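Local atomic coordinates of plantazolicin methyltransferase BamL (Bacillus amyloliquefaciens subsp. plantarum, PDB entry 5DLY), a protein that probably methylates the terminal amine of desmethylplantazolicin to give the antibiotic plantazolicin, with S-adenosyl-L-methionine as methyl donor. Residues A[87-93]-A[107-113]; A[60-66]-A[123-129]; A[155-161]-A[257-263]. All coordinates share one frame; numbering follows the deposited sequence.

How the interactions relate
All three contacts lie in one seven-stranded mixed sheet, the class I methyltransferase fold, with strand order 3-2-1-4-5-7-6. Interaction 2 joins the central strands 62-66 and 124-130. Interaction 1 adds the outermost strand 107-110 to strand 85-90 and touches interaction 2 directly: T87 O lies 2.8 Å from D65 N, and A113 CB packs 3.7 Å from I66 CG2. On the other flank I127 O is 2.9 Å from Y157 N, which carries the sheet into interaction 3. Interactions 1 and 3, with centres about 20 Å apart, do not touch; the first binds the nucleoside of S-adenosyl-L-homocysteine, the third the guanidinium of the substrate analogue.

Interaction 1: A[87-93]-A[107-113]; sequences TGIDSSA and SFICSNA. With SAH (S-adenosyl-L-homocysteine), chain C.
The beta-alpha-beta unit of strand 85-90, helix 93-101 and strand 107-110 brings G88 and I89 beside F108 and I109 in the Rossmann-like methyltransferase fold, and the loops after both strands cradle the nucleoside of S-adenosyl-L-homocysteine. The strands run parallel, their axes 16° apart. Backbone bonds pass from G88 N to S107 O, I109 N to G88 O and D90 N to I109 O; S111 N reaches D90 O at 3.1 Å from well above the carbonyl plane, as the pairing gives way to loop. On the face of T87, I89 and I109, the I109 CD1 methyl meets T87 CG2 at 3.6 Å. The I89 side chain extends along S111, bringing CG1 to 3.4 Å from S111 O, with its CD1 near A113 CA. On the face of F108, C110 SG lies beside the backbone of A93, at the start of helix 93-101.

These segments grip the ligand at its ribose and its adenine. With CG trans to the backbone N (chi1 -161°), D90 presents both carboxylate oxygens to the ribose: OD1 accepts from O2' at 2.6 Å and OD2 from O3' at 2.7 Å. An Asx turn, in which S92 N meets the anti lone pair of OD1, and a bond from G69 N to OD2 hold that carboxylate in place. At the adenine, N112 OD1 accepts from ligand N6 at 3.0 Å. A113 N donates to ligand N1 at 2.9 Å.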
loop_
_atom_site.group_PDB
_atom_site.type_symbol
_atom_site.label_atom_id
_atom_site.label_comp_id
_atom_site.label_asym_id
_atom_site.label_seq_id
_atom_site.Cartn_x
_atom_site.Cartn_y
_atom_site.Cartn_z
ATOM N N THR A 87 2.519 -5.032 13.050
ATOM C CA THR A 87 2.433 -6.377 12.480
ATOM C C THR A 87 2.660 -6.297 10.975
ATOM O O THR A 87 2.155 -5.385 10.325
ATOM C CB THR A 87 1.073 -7.029 12.786
ATOM O OG1 THR A 87 0.815 -6.950 14.195
ATOM C CG2 THR A 87 1.059 -8.477 12.352
ATOM N N GLY A 88 3.444 -7.223 10.436
ATOM C CA GLY A 88 3.663 -7.294 8.991
ATOM C C GLY A 88 3.483 -8.710 8.486
ATOM O O GLY A 88 3.804 -9.680 9.185
ATOM N N ILE A 89 2.930 -8.836 7.287
ATOM C CA ILE A 89 2.719 -10.153 6.667
ATOM C C ILE A 89 3.189 -10.128 5.220
ATOM O O ILE A 89 2.951 -9.166 4.484
ATOM C CB ILE A 89 1.246 -10.633 6.773
ATOM C CG1 ILE A 89 1.083 -12.061 6.220
ATOM C CG2 ILE A 89 0.298 -9.657 6.080
ATOM C CD1 ILE A 89 -0.213 -12.726 6.625
ATOM N N ASP A 90 3.887 -11.183 4.817
ATOM C CA ASP A 90 4.395 -11.275 3.449
ATOM C C ASP A 90 4.541 -12.746 3.126
ATOM O O ASP A 90 4.881 -13.528 4.007
ATOM C CB ASP A 90 5.754 -10.563 3.328
ATOM C CG ASP A 90 6.113 -10.235 1.895
ATOM O OD1 ASP A 90 6.398 -11.173 1.128
ATOM O OD2 ASP A 90 6.111 -9.026 1.530
ATOM N N SER A 91 4.252 -13.127 1.881
ATOM C CA SER A 91 4.334 -14.538 1.479
ATOM C C SER A 91 5.757 -14.980 1.095
ATOM O O SER A 91 5.984 -16.156 0.795
ATOM C CB SER A 91 3.348 -14.825 0.347
ATOM O OG SER A 91 3.617 -13.978 -0.749
ATOM N N SER A 92 6.707 -14.051 1.102
ATOM C CA SER A 92 8.109 -14.382 0.824
ATOM C C SER A 92 8.880 -14.705 2.103
ATOM O O SER A 92 9.050 -13.843 2.963
ATOM C CB SER A 92 8.800 -13.239 0.082
ATOM O OG SER A 92 10.207 -13.431 0.091
ATOM N N ALA A 93 9.362 -15.944 2.202
ATOM C CA ALA A 93 10.197 -16.366 3.336
ATOM C C ALA A 93 11.474 -15.537 3.468
ATOM O O ALA A 93 11.866 -15.175 4.583
ATOM C CB ALA A 93 10.531 -17.851 3.237
ATOM N N SER A 107 5.690 -8.025 15.052
ATOM C CA SER A 107 5.391 -9.404 14.663
ATOM C C SER A 107 5.414 -9.544 13.145
ATOM O O SER A 107 4.739 -8.795 12.432
ATOM C CB SER A 107 4.018 -9.830 15.187
ATOM O OG SER A 107 3.986 -9.856 16.602
ATOM N N PHE A 108 6.189 -10.504 12.654
ATOM C CA PHE A 108 6.283 -10.768 11.222
ATOM C C PHE A 108 5.797 -12.169 10.903
ATOM O O PHE A 108 6.200 -13.142 11.545
ATOM C CB PHE A 108 7.719 -10.574 10.740
ATOM C CG PHE A 108 8.125 -9.134 10.661
ATOM C CD1 PHE A 108 7.609 -8.316 9.661
ATOM C CD2 PHE A 108 9.018 -8.593 11.590
ATOM C CE1 PHE A 108 7.965 -6.982 9.588
ATOM C CE2 PHE A 108 9.378 -7.253 11.518
ATOM C CZ PHE A 108 8.859 -6.453 10.505
ATOM N N ILE A 109 4.900 -12.256 9.922
ATOM C CA ILE A 109 4.231 -13.502 9.558
ATOM C C ILE A 109 4.548 -13.845 8.112
ATOM O O ILE A 109 4.443 -12.976 7.228
ATOM C CB ILE A 109 2.696 -13.348 9.706
ATOM C CG1 ILE A 109 2.309 -12.893 11.117
ATOM C CG2 ILE A 109 1.971 -14.639 9.336
ATOM C CD1 ILE A 109 1.185 -11.876 11.110
ATOM N N CYS A 110 4.921 -15.103 7.859
ATOM C CA CYS A 110 5.136 -15.557 6.491
ATOM C C CYS A 110 3.975 -16.406 5.999
ATOM O O CYS A 110 3.896 -17.607 6.268
ATOM C CB CYS A 110 6.466 -16.302 6.323
ATOM S SG CYS A 110 6.803 -16.670 4.585
ATOM N N SER A 111 3.066 -15.764 5.272
ATOM C CA SER A 111 1.850 -16.415 4.807
ATOM C C SER A 111 1.206 -15.534 3.759
ATOM O O SER A 111 1.474 -14.331 3.702
ATOM C CB SER A 111 0.880 -16.631 5.982
ATOM O OG SER A 111 -0.173 -17.520 5.634
ATOM N N ASN A 112 0.356 -16.137 2.926
ATOM C CA ASN A 112 -0.546 -15.382 2.067
ATOM C C ASN A 112 -1.391 -14.466 2.966
ATOM O O ASN A 112 -1.907 -14.904 4.005
ATOM C CB ASN A 112 -1.411 -16.395 1.310
ATOM C CG ASN A 112 -2.423 -15.771 0.364
ATOM O OD1 ASN A 112 -2.542 -14.550 0.213
ATOM N ND2 ASN A 112 -3.197 -16.646 -0.270
ATOM N N ALA A 113 -1.508 -13.191 2.587
ATOM C CA ALA A 113 -2.324 -12.238 3.347
ATOM C C ALA A 113 -3.766 -12.709 3.510
ATOM O O ALA A 113 -4.437 -12.299 4.451
ATOM C CB ALA A 113 -2.290 -10.858 2.707
HETATM N N SAH C . 4.630 -2.998 0.826
HETATM C CA SAH C . 5.960 -3.077 0.138
HETATM C CB SAH C . 5.818 -3.846 -1.171
HETATM C CG SAH C . 7.011 -4.784 -1.377
HETATM S SD SAH C . 7.023 -5.510 -2.995
HETATM C C SAH C . 6.471 -1.692 -0.149
HETATM O O SAH C . 5.925 -0.703 0.322
HETATM O OXT SAH C . 7.447 -1.508 -0.876
HETATM C "C5'" SAH C . 5.577 -6.531 -2.977
HETATM C "C4'" SAH C . 5.537 -7.499 -1.801
HETATM O "O4'" SAH C . 4.246 -8.122 -1.745
HETATM C "C3'" SAH C . 6.546 -8.639 -1.940
HETATM O "O3'" SAH C . 7.417 -8.672 -0.792
HETATM C "C2'" SAH C . 5.691 -9.894 -2.067
HETATM O "O2'" SAH C . 6.255 -11.076 -1.490
HETATM C "C1'" SAH C . 4.432 -9.468 -1.329
HETATM N N9 SAH C . 3.220 -10.260 -1.638
HETATM C C8 SAH C . 2.756 -10.593 -2.863
HETATM N N7 SAH C . 1.622 -11.321 -2.764
HETATM C C5 SAH C . 1.344 -11.448 -1.455
HETATM C C6 SAH C . 0.287 -12.105 -0.676
HETATM N N6 SAH C . -0.703 -12.749 -1.322
HETATM N N1 SAH C . 0.347 -12.011 0.679
HETATM C C2 SAH C . 1.353 -11.357 1.296
HETATM N N3 SAH C . 2.363 -10.725 0.642
HETATM C C4 SAH C . 2.402 -10.755 -0.716
#

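Interaction 2: A[60-66]-A[123-129]; sequences PYSVLDI and KQDIIFI
L64 and F128 are tied through their backbones at the middle of the sheet, where strands 62-66 and 124-130 of the Rossmann-like fold run parallel with axes 4.7 Å apart. The ladder is straight and short here: L64 N donates to I126 O, F128 N to L64 O at 2.8 Å, and I66 N to F128 O. Side chains fill both faces. On one, V63 lies alongside I126, CG2 to CB, and D65 lies beside F128 with OD1 3.4 Å from CD2, carboxylate and ring planes 24° apart. On the other, the I66 side chain crosses that of I127 at an angle, CG1 meeting CG2 at 3.8 Å, and the bent side chain of Q124, its NE2 hydrogen-bonded to K122 O, folds back until OE1 reaches L64 CB at 3.6 Å.

Toward the strand beginnings the ladder slackens and polar side chains take over, those of S62 and D125 still buried. The bond from I126 N to S62 O is longer, 3.2 Å, and more bent. S62 OG sits between its own N and carbonyl carbon (chi1 54°), from where it accepts from D125 N at 3.0 Å and also meets a water that donates to K123 O. The D125 carboxylate takes the Y61 N-H on OD2 at 2.8 Å, almost straight at 174°; R58 forms a salt bridge with the same oxygen and S151 bonds OD1. Next to D125 the P60 ring packs against the I126 CD1 methyl, while the Y61 and K123 side chains are exposed to solvent.

Helix 23-56, through F48 and Y52, packs on F128, I126 and P60, helix 72-80 covers V63 and D65, and strand 85-90 continues the sheet beyond strand 62-66.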
loop_
_atom_site.group_PDB
_atom_site.type_symbol
_atom_site.label_atom_id
_atom_site.label_comp_id
_atom_site.label_asym_id
_atom_site.label_seq_id
_atom_site.Cartn_x
_atom_site.Cartn_y
_atom_site.Cartn_z
ATOM N N PRO A 60 -2.856 6.269 16.139
ATOM C CA PRO A 60 -3.302 4.879 16.087
ATOM C C PRO A 60 -2.580 4.022 17.126
ATOM O O PRO A 60 -1.438 4.329 17.492
ATOM C CB PRO A 60 -2.889 4.440 14.679
ATOM C CG PRO A 60 -1.749 5.345 14.327
ATOM C CD PRO A 60 -2.153 6.663 14.903
ATOM N N TYR A 61 -3.243 2.960 17.592
ATOM C CA TYR A 61 -2.640 2.026 18.544
ATOM C C TYR A 61 -1.941 0.877 17.826
ATOM O O TYR A 61 -1.142 0.160 18.423
ATOM C CB TYR A 61 -3.688 1.418 19.483
ATOM C CG TYR A 61 -4.329 2.376 20.452
ATOM C CD1 TYR A 61 -5.710 2.480 20.532
ATOM C CD2 TYR A 61 -3.555 3.169 21.299
ATOM C CE1 TYR A 61 -6.315 3.352 21.426
ATOM C CE2 TYR A 61 -4.151 4.043 22.198
ATOM C CZ TYR A 61 -5.529 4.132 22.246
ATOM O OH TYR A 61 -6.130 4.995 23.131
ATOM N N SER A 62 -2.275 0.684 16.551
ATOM C CA SER A 62 -1.850 -0.496 15.816
ATOM C C SER A 62 -1.802 -0.217 14.319
ATOM O O SER A 62 -2.673 0.483 13.788
ATOM C CB SER A 62 -2.794 -1.675 16.104
ATOM O OG SER A 62 -4.156 -1.337 15.845
ATOM N N VAL A 63 -0.781 -0.761 13.663
ATOM C CA VAL A 63 -0.654 -0.745 12.204
ATOM C C VAL A 63 -0.344 -2.161 11.741
ATOM O O VAL A 63 0.575 -2.791 12.254
ATOM C CB VAL A 63 0.452 0.219 11.713
ATOM C CG1 VAL A 63 0.608 0.151 10.196
ATOM C CG2 VAL A 63 0.135 1.650 12.124
ATOM N N LEU A 64 -1.146 -2.645 10.798
ATOM C CA LEU A 64 -0.926 -3.914 10.122
ATOM C C LEU A 64 -0.471 -3.632 8.690
ATOM O O LEU A 64 -1.192 -2.997 7.922
ATOM C CB LEU A 64 -2.209 -4.755 10.142
ATOM C CG LEU A 64 -2.267 -5.986 9.220
ATOM C CD1 LEU A 64 -1.195 -7.009 9.585
ATOM C CD2 LEU A 64 -3.652 -6.614 9.255
ATOM N N ASP A 65 0.721 -4.110 8.347
ATOM C CA ASP A 65 1.317 -3.852 7.040
ATOM C C ASP A 65 1.223 -5.085 6.149
ATOM O O ASP A 65 1.818 -6.139 6.439
ATOM C CB ASP A 65 2.781 -3.414 7.221
ATOM C CG ASP A 65 3.391 -2.863 5.951
ATOM O OD1 ASP A 65 2.636 -2.344 5.108
ATOM O OD2 ASP A 65 4.625 -2.938 5.798
ATOM N N ILE A 66 0.474 -4.955 5.051
ATOM C CA ILE A 66 0.196 -6.099 4.162
ATOM C C ILE A 66 1.212 -6.137 3.019
ATOM O O ILE A 66 1.374 -5.157 2.310
ATOM C CB ILE A 66 -1.248 -6.026 3.588
ATOM C CG1 ILE A 66 -2.308 -5.921 4.711
ATOM C CG2 ILE A 66 -1.528 -7.193 2.645
ATOM C CD1 ILE A 66 -2.372 -7.097 5.669
ATOM N N LYS A 123 -8.515 -6.034 16.714
ATOM C CA LYS A 123 -8.831 -5.149 15.598
ATOM C C LYS A 123 -7.732 -4.104 15.422
ATOM O O LYS A 123 -7.066 -3.702 16.390
ATOM C CB LYS A 123 -10.201 -4.488 15.776
ATOM C CG LYS A 123 -11.344 -5.462 16.039
ATOM C CD LYS A 123 -11.569 -6.433 14.892
ATOM C CE LYS A 123 -12.760 -7.347 15.166
ATOM N NZ LYS A 123 -12.486 -8.308 16.272
ATOM N N GLN A 124 -7.551 -3.673 14.177
ATOM C CA GLN A 124 -6.440 -2.809 13.787
ATOM C C GLN A 124 -6.931 -1.409 13.453
ATOM O O GLN A 124 -7.979 -1.249 12.817
ATOM C CB GLN A 124 -5.731 -3.393 12.566
ATOM C CG GLN A 124 -5.180 -4.789 12.801
ATOM C CD GLN A 124 -4.057 -4.802 13.825
ATOM O OE1 GLN A 124 -2.969 -4.275 13.580
ATOM N NE2 GLN A 124 -4.314 -5.422 14.980
ATOM N N ASP A 125 -6.168 -0.402 13.865
ATOM C CA ASP A 125 -6.518 0.988 13.597
ATOM C C ASP A 125 -6.152 1.392 12.165
ATOM O O ASP A 125 -6.879 2.151 11.524
ATOM C CB ASP A 125 -5.841 1.929 14.602
ATOM C CG ASP A 125 -6.514 1.930 15.971
ATOM O OD1 ASP A 125 -7.646 1.414 16.117
ATOM O OD2 ASP A 125 -5.888 2.462 16.914
ATOM N N ILE A 126 -5.020 0.886 11.679
ATOM C CA ILE A 126 -4.579 1.126 10.307
ATOM C C ILE A 126 -4.130 -0.177 9.680
ATOM O O ILE A 126 -3.359 -0.924 10.278
ATOM C CB ILE A 126 -3.416 2.145 10.249
ATOM C CG1 ILE A 126 -3.832 3.457 10.939
ATOM C CG2 ILE A 126 -2.960 2.366 8.806
ATOM C CD1 ILE A 126 -2.732 4.488 11.043
ATOM N N ILE A 127 -4.630 -0.433 8.479
ATOM C CA ILE A 127 -4.158 -1.523 7.644
ATOM C C ILE A 127 -3.594 -0.882 6.376
ATOM O O ILE A 127 -4.273 -0.104 5.716
ATOM C CB ILE A 127 -5.288 -2.539 7.344
ATOM C CG1 ILE A 127 -5.872 -3.088 8.655
ATOM C CG2 ILE A 127 -4.771 -3.653 6.442
ATOM C CD1 ILE A 127 -7.086 -3.985 8.488
ATOM N N PHE A 128 -2.336 -1.184 6.068
ATOM C CA PHE A 128 -1.612 -0.524 4.979
ATOM C C PHE A 128 -1.311 -1.538 3.884
ATOM O O PHE A 128 -0.802 -2.629 4.156
ATOM C CB PHE A 128 -0.300 0.009 5.563
ATOM C CG PHE A 128 0.471 0.975 4.682
ATOM C CD1 PHE A 128 -0.155 1.896 3.844
ATOM C CD2 PHE A 128 1.868 0.996 4.764
ATOM C CE1 PHE A 128 0.592 2.806 3.104
ATOM C CE2 PHE A 128 2.610 1.894 4.029
ATOM C CZ PHE A 128 1.974 2.802 3.196
ATOM N N ILE A 129 -1.659 -1.199 2.646
ATOM C CA ILE A 129 -1.358 -2.070 1.507
ATOM C C ILE A 129 -0.623 -1.218 0.481
ATOM O O ILE A 129 -1.238 -0.584 -0.391
ATOM C CB ILE A 129 -2.629 -2.680 0.868
ATOM C CG1 ILE A 129 -3.585 -3.258 1.932
ATOM C CG2 ILE A 129 -2.230 -3.746 -0.134
ATOM C CD1 ILE A 129 -4.858 -3.852 1.346
HETATM O O HOH W 1 -5.695 -1.244 17.938
#

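Interaction 3: A[155-161]-A[257-263]; sequences CIYIVDL and LLHGWII. With 5D7 (prop-2-en-1-yl 2-[(1S)-1-amino-4-carbamimidamidobutyl]-1,3-thiazole-4-carboxylate), chain B.
The substrate pocket lies at one end of an antiparallel strand pair, 154-160 with 258-265, in which Y157 and W261 stack farther along as a non-hydrogen-bonded pair. Reciprocal backbone bonds link I156 with I262, I158 with G260 and D160 with L258. The Y157 ring covers one face of the W261 six-membered ring in an offset stack, centroids 3.9 Å apart and planes 19° apart, with CD1 over the middle of the indole, nearest CE2. The Y157 CG stands trans to the backbone N (chi1 -178°), which lays the ring over the indole and brings OH into the plane of the H259 ring, at its edge, 3.1 Å from CD2. V159 CG2 lies over the other Y157 face, and C155 SG meets the W261 edge, 4.0 Å from CZ3. W261 NE1 donates to G219 O outside the pair. On the opposite face of the sheet, I156 and I262 lie side by side, meeting through their CD1 methyls.

At the pocket end L258 CD1 touches L161 O, and D160 holds the arginine-like tail of the substrate analogue: OD1 accepts from NE and OD2 from NH2, both at 2.9 Å, while G134 N also bonds OD2. L161 CD2 lies 3.5 Å from C6 of the ester. Paired bonds from a guanidinium to a buried carboxylate, probably reinforced by opposite charge, fix its position and rotation, consistent with selection for arginine here.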
loop_
_atom_site.group_PDB
_atom_site.type_symbol
_atom_site.label_atom_id
_atom_site.label_comp_id
_atom_site.label_asym_id
_atom_site.label_seq_id
_atom_site.Cartn_x
_atom_site.Cartn_y
_atom_site.Cartn_z
ATOM N N CYS A 155 -8.782 2.806 9.249
ATOM C CA CYS A 155 -8.780 2.843 7.797
ATOM C C CYS A 155 -7.834 1.814 7.206
ATOM O O CYS A 155 -6.820 1.467 7.818
ATOM C CB CYS A 155 -8.424 4.240 7.269
ATOM S SG CYS A 155 -6.795 4.799 7.789
ATOM N N ILE A 156 -8.203 1.323 6.026
ATOM C CA ILE A 156 -7.268 0.656 5.113
ATOM C C ILE A 156 -6.814 1.722 4.128
ATOM O O ILE A 156 -7.658 2.392 3.531
ATOM C CB ILE A 156 -7.924 -0.497 4.317
ATOM C CG1 ILE A 156 -8.636 -1.470 5.259
ATOM C CG2 ILE A 156 -6.868 -1.241 3.491
ATOM C CD1 ILE A 156 -9.361 -2.612 4.576
ATOM N N TYR A 157 -5.504 1.870 3.945
ATOM C CA TYR A 157 -4.960 2.769 2.925
ATOM C C TYR A 157 -4.183 1.949 1.902
ATOM O O TYR A 157 -3.254 1.226 2.257
ATOM C CB TYR A 157 -4.085 3.863 3.559
ATOM C CG TYR A 157 -3.518 4.883 2.585
ATOM C CD1 TYR A 157 -4.298 5.396 1.548
ATOM C CD2 TYR A 157 -2.201 5.355 2.716
ATOM C CE1 TYR A 157 -3.785 6.343 0.659
ATOM C CE2 TYR A 157 -1.683 6.303 1.839
ATOM C CZ TYR A 157 -2.481 6.782 0.803
ATOM O OH TYR A 157 -1.982 7.716 -0.084
ATOM N N ILE A 158 -4.575 2.072 0.636
ATOM C CA ILE A 158 -4.035 1.274 -0.465
ATOM C C ILE A 158 -3.420 2.224 -1.478
ATOM O O ILE A 158 -4.075 3.178 -1.904
ATOM C CB ILE A 158 -5.161 0.474 -1.180
ATOM C CG1 ILE A 158 -5.919 -0.428 -0.193
ATOM C CG2 ILE A 158 -4.593 -0.360 -2.330
ATOM C CD1 ILE A 158 -7.192 -1.043 -0.751
ATOM N N VAL A 159 -2.159 1.989 -1.842
ATOM C CA VAL A 159 -1.487 2.777 -2.872
ATOM C C VAL A 159 -0.956 1.773 -3.878
ATOM O O VAL A 159 -0.279 0.844 -3.505
ATOM C CB VAL A 159 -0.320 3.618 -2.294
ATOM C CG1 VAL A 159 0.315 4.491 -3.373
ATOM C CG2 VAL A 159 -0.820 4.488 -1.152
ATOM N N ASP A 160 -1.280 1.946 -5.153
ATOM C CA ASP A 160 -0.791 1.023 -6.165
ATOM C C ASP A 160 -0.664 1.654 -7.539
ATOM O O ASP A 160 -1.130 2.774 -7.772
ATOM C CB ASP A 160 -1.696 -0.217 -6.244
ATOM C CG ASP A 160 -0.952 -1.474 -6.729
ATOM O OD1 ASP A 160 0.308 -1.503 -6.699
ATOM O OD2 ASP A 160 -1.645 -2.445 -7.112
ATOM N N LEU A 161 -0.017 0.921 -8.440
ATOM C CA LEU A 161 0.089 1.322 -9.840
ATOM C C LEU A 161 -1.273 1.400 -10.517
ATOM O O LEU A 161 -2.174 0.616 -10.205
ATOM C CB LEU A 161 0.931 0.305 -10.605
ATOM C CG LEU A 161 2.362 0.076 -10.127
ATOM C CD1 LEU A 161 3.004 -1.020 -10.968
ATOM C CD2 LEU A 161 3.176 1.354 -10.193
ATOM N N LEU A 257 -0.412 7.616 -9.092
ATOM C CA LEU A 257 -0.714 6.317 -8.501
ATOM C C LEU A 257 -2.186 6.269 -8.121
ATOM O O LEU A 257 -2.827 7.315 -7.980
ATOM C CB LEU A 257 0.147 6.111 -7.252
ATOM C CG LEU A 257 1.647 5.925 -7.507
ATOM C CD1 LEU A 257 2.452 6.185 -6.247
ATOM C CD2 LEU A 257 1.939 4.529 -8.030
ATOM N N LEU A 258 -2.716 5.058 -7.956
ATOM C CA LEU A 258 -4.029 4.879 -7.330
ATOM C C LEU A 258 -3.903 5.009 -5.815
ATOM O O LEU A 258 -3.005 4.403 -5.209
ATOM C CB LEU A 258 -4.587 3.499 -7.664
ATOM C CG LEU A 258 -4.675 3.073 -9.130
ATOM C CD1 LEU A 258 -5.210 1.653 -9.209
ATOM C CD2 LEU A 258 -5.586 4.020 -9.886
ATOM N N HIS A 259 -4.790 5.805 -5.211
ATOM C CA HIS A 259 -4.869 5.945 -3.757
ATOM C C HIS A 259 -6.283 5.604 -3.331
ATOM O O HIS A 259 -7.235 6.207 -3.819
ATOM C CB HIS A 259 -4.540 7.378 -3.331
ATOM C CG HIS A 259 -3.205 7.849 -3.801
ATOM N ND1 HIS A 259 -2.994 8.293 -5.087
ATOM C CD2 HIS A 259 -2.010 7.940 -3.166
ATOM C CE1 HIS A 259 -1.725 8.626 -5.231
ATOM N NE2 HIS A 259 -1.111 8.438 -4.080
ATOM N N GLY A 260 -6.427 4.622 -2.447
ATOM C CA GLY A 260 -7.751 4.172 -2.012
ATOM C C GLY A 260 -7.825 4.088 -0.506
ATOM O O GLY A 260 -6.859 3.675 0.143
ATOM N N TRP A 261 -8.954 4.526 0.050
ATOM C CA TRP A 261 -9.212 4.438 1.482
ATOM C C TRP A 261 -10.505 3.702 1.737
ATOM O O TRP A 261 -11.514 3.942 1.055
ATOM C CB TRP A 261 -9.343 5.828 2.128
ATOM C CG TRP A 261 -8.197 6.756 1.899
ATOM C CD1 TRP A 261 -7.949 7.483 0.776
ATOM C CD2 TRP A 261 -7.153 7.070 2.827
ATOM N NE1 TRP A 261 -6.804 8.224 0.932
ATOM C CE2 TRP A 261 -6.299 7.999 2.188
ATOM C CE3 TRP A 261 -6.863 6.673 4.144
ATOM C CZ2 TRP A 261 -5.159 8.517 2.808
ATOM C CZ3 TRP A 261 -5.724 7.189 4.764
ATOM C CH2 TRP A 261 -4.885 8.103 4.091
ATOM N N ILE A 262 -10.463 2.797 2.712
ATOM C CA ILE A 262 -11.650 2.177 3.279
ATOM C C ILE A 262 -11.674 2.629 4.738
ATOM O O ILE A 262 -10.783 2.287 5.525
ATOM C CB ILE A 262 -11.607 0.641 3.127
ATOM C CG1 ILE A 262 -11.722 0.250 1.651
ATOM C CG2 ILE A 262 -12.752 -0.025 3.878
ATOM C CD1 ILE A 262 -11.173 -1.129 1.340
ATOM N N ILE A 263 -12.681 3.431 5.081
ATOM C CA ILE A 263 -12.712 4.159 6.351
ATOM C C ILE A 263 -13.861 3.661 7.224
ATOM O O ILE A 263 -15.009 3.653 6.788
ATOM C CB ILE A 263 -12.871 5.678 6.101
ATOM C CG1 ILE A 263 -11.675 6.212 5.304
ATOM C CG2 ILE A 263 -13.025 6.443 7.416
ATOM C CD1 ILE A 263 -12.029 7.339 4.353
HETATM O O9 5D7 B . 5.591 2.273 -7.325
HETATM C C6 5D7 B . 6.120 1.821 -8.329
HETATM O O7 5D7 B . 6.525 2.686 -9.410
HETATM C C8 5D7 B . 6.214 4.082 -9.415
HETATM C C2 5D7 B . 6.397 0.371 -8.472
HETATM N N3 5D7 B . 6.254 -0.498 -7.436
HETATM C C4 5D7 B . 6.552 -1.775 -7.718
HETATM S S5 5D7 B . 7.062 -1.879 -9.372
HETATM C C1 5D7 B . 6.855 -0.192 -9.672
HETATM C CA 5D7 B . 6.526 -2.980 -6.862
HETATM N N 5D7 B . 6.309 -2.541 -5.489
HETATM C CB 5D7 B . 5.436 -3.971 -7.295
HETATM C CG 5D7 B . 4.079 -3.358 -7.662
HETATM C CD 5D7 B . 2.980 -4.362 -7.350
HETATM N NE 5D7 B . 1.706 -3.837 -7.825
HETATM C CZ 5D7 B . 1.157 -3.956 -9.035
HETATM N NH2 5D7 B . 0.038 -3.426 -9.273
HETATM N NH1 5D7 B . 1.742 -4.621 -9.950
HETATM C C3 5D7 B . 6.714 4.673 -10.708
HETATM C C5 5D7 B . 7.179 5.906 -10.757
#